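Local structure of 0.19 alpha-amylase inhibitor (Triticum aestivum, 1HSS) at the interface of chains A and B. The protein inhibits alpha-amylases, animal enzymes among them, and works as a disulfide-rich, secreted homodimer of the cereal trypsin/alpha-amylase inhibitor family. Residues are numbered along the deposited sequence; one frame, centred on the assembly and turned at random. Chains: chain A/B, 0.19 alpha-amylase inhibitor.

The interface of chains A and B. Residues chain A 105-106, 108, 110, 116; chain B 84, 86.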
ATOM      1  N   VAL A 105       7.671   3.808 -12.345  1.00 29.68           N
ATOM      2  CA  VAL A 105       7.994   4.807 -11.331  1.00 32.51           C
ATOM      3  C   VAL A 105       8.429   6.129 -11.949  1.00 38.28           C
ATOM      4  O   VAL A 105       8.052   7.200 -11.484  1.00 42.59           O
ATOM      5  CB  VAL A 105       9.101   4.305 -10.389  1.00 28.89           C
ATOM      6  CG1 VAL A 105       9.356   5.324  -9.295  1.00 26.65           C
ATOM      7  CG2 VAL A 105       8.698   2.986  -9.770  1.00 28.33           C
ATOM      8  N   ASP A 106       9.209   6.044 -13.016  1.00 43.59           N
ATOM      9  CA  ASP A 106       9.505   7.218 -13.822  1.00 48.28           C
ATOM     10  C   ASP A 106      10.132   6.869 -15.180  1.00 50.80           C
ATOM     11  O   ASP A 106      10.089   5.721 -15.627  1.00 50.68           O
ATOM     12  CB  ASP A 106      10.412   8.177 -13.039  1.00 47.82           C
ATOM     13  CG  ASP A 106      11.693   7.514 -12.547  1.00 48.21           C
ATOM     14  OD1 ASP A 106      12.135   6.500 -13.129  1.00 43.65           O
ATOM     15  OD2 ASP A 106      12.281   8.033 -11.582  1.00 49.36           O
ATOM     16  N   SER A 108      12.935   6.149 -16.285  1.00 53.81           N
ATOM     17  CA  SER A 108      13.791   4.969 -16.343  1.00 53.90           C
ATOM     18  C   SER A 108      13.035   3.730 -16.808  1.00 52.43           C
ATOM     19  O   SER A 108      13.596   2.875 -17.489  1.00 56.67           O
ATOM     20  CB  SER A 108      14.399   4.690 -14.973  1.00 55.14           C
ATOM     21  OG  SER A 108      13.385   4.437 -14.020  1.00 59.78           O
ATOM     22  N   ASP A 110      11.622   1.978 -14.487  1.00 39.06           N
ATOM     23  CA  ASP A 110      11.604   1.271 -13.202  1.00 36.73           C
ATOM     24  C   ASP A 110      10.172   0.953 -12.777  1.00 34.35           C
ATOM     25  O   ASP A 110       9.327   1.849 -12.753  1.00 33.56           O
ATOM     26  CB  ASP A 110      12.282   2.127 -12.121  1.00 36.92           C
ATOM     27  CG  ASP A 110      13.815   2.004 -12.139  1.00 46.12           C
ATOM     28  OD1 ASP A 110      14.352   1.164 -12.899  1.00 50.02           O
ATOM     29  OD2 ASP A 110      14.492   2.730 -11.376  1.00 49.08           O
ATOM     30  N   LYS A 116       4.540   6.638  -5.159  1.00 22.67           N
ATOM     31  CA  LYS A 116       5.187   7.542  -4.191  1.00 26.19           C
ATOM     32  C   LYS A 116       4.777   9.014  -4.304  1.00 26.03           C
ATOM     33  O   LYS A 116       4.731   9.735  -3.305  1.00 28.65           O
ATOM     34  CB  LYS A 116       6.713   7.424  -4.264  1.00 26.54           C
ATOM     35  CG  LYS A 116       7.330   7.945  -5.539  1.00 28.14           C
ATOM     36  CD  LYS A 116       8.831   7.708  -5.528  1.00 33.85           C
ATOM     37  CE  LYS A 116       9.462   8.020  -6.878  1.00 34.06           C
ATOM     38  NZ  LYS A 116       9.662   9.477  -7.088  1.00 35.38           N
TER
ATOM     39  N   ARG B  84      14.224   0.846  -5.069  1.00 26.44           N
ATOM     40  CA  ARG B  84      14.516   2.137  -4.489  1.00 29.90           C
ATOM     41  C   ARG B  84      14.101   2.132  -3.044  1.00 29.97           C
ATOM     42  O   ARG B  84      12.987   1.727  -2.750  1.00 29.78           O
ATOM     43  CB  ARG B  84      13.745   3.218  -5.237  1.00 31.81           C
ATOM     44  CG  ARG B  84      13.914   3.149  -6.750  1.00 35.78           C
ATOM     45  CD  ARG B  84      13.244   4.336  -7.395  1.00 40.39           C
ATOM     46  NE  ARG B  84      13.525   4.414  -8.820  1.00 44.81           N
ATOM     47  CZ  ARG B  84      13.351   5.514  -9.542  1.00 50.34           C
ATOM     48  NH1 ARG B  84      13.060   6.662  -8.946  1.00 54.51           N
ATOM     49  NH2 ARG B  84      13.506   5.475 -10.857  1.00 56.30           N
ATOM     50  N   GLU B  86      12.714   4.425  -1.193  1.00 31.49           N
ATOM     51  CA  GLU B  86      11.386   5.006  -0.986  1.00 33.48           C
ATOM     52  C   GLU B  86      10.256   4.017  -1.262  1.00 30.46           C
ATOM     53  O   GLU B  86       9.302   3.902  -0.493  1.00 26.25           O
ATOM     54  CB  GLU B  86      11.156   6.233  -1.887  1.00 39.82           C
ATOM     55  CG  GLU B  86      12.398   6.979  -2.357  1.00 51.79           C
ATOM     56  CD  GLU B  86      13.059   6.360  -3.600  1.00 57.14           C
ATOM     57  OE1 GLU B  86      12.439   6.366  -4.702  1.00 57.55           O
ATOM     58  OE2 GLU B  86      14.239   5.935  -3.469  1.00 59.39           O
TER
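B:Arg84 reaches across the dimer interface into a loop of chain A, where its guanidinium is gripped by the carboxylates of A:Asp106 and A:Asp110. CG lies anti to the carbonyl carbon (chi1 -50°), and the chain, extended from CG to NE, carries the charged tip well away from the backbone just ahead of helix 85-92. A:Asp106 takes the end of the guanidinium: NH2 bonds and salt-bridges to OD1 at 2.8 Å, on the syn side but tilted out of both planes and markedly bent, and NH1 bonds to OD2 at 3.1 Å from above the carboxylate plane. The two planes stand 55° apart, so this end-on pair is twisted rather than flat. A:Asp110 takes the NE side with one oxygen, OD2, which accepts hydrogen bonds from NE at 3.2 Å, on its anti lone pair, and from NH2 at 3.0 Å, on the anti side but tilted out of the carboxylate plane. OD2 lies in the guanidinium plane although its carboxylate is turned nearly perpendicular, at 83°. NH2 is thus shared by both acids, and the guanidinium is fixed in rotation as well as position. From one face, A:Val105 brings CG1 to 4.0 Å from CZ, a methyl offset toward the rim.

A:Ser108 is the second shell. Its hydroxyl OG bonds to A:Asp106 OD1 at 2.6 Å, nearly along the C-O axis, and accepts a hydrogen bond from the backbone N of A:Asp110; the backbone N of A:Ser108 also bonds to OD1. These links hold the A:Asp106 carboxylate directly and brace the backbone that carries A:Asp110; the arginine's positive charge probably eases the acids' mutual repulsion. Beside this cluster A:Lys116 and B:Glu86 lie alongside each other, CD of the lysine 3.9 Å from OE1 of the glutamate, a loose contact without a salt bridge. Repeated by the two-fold axis, this polar clasp ties the loop between strands 103-104 and 111-112 to the neighbouring subunit and helps hold the homodimer together.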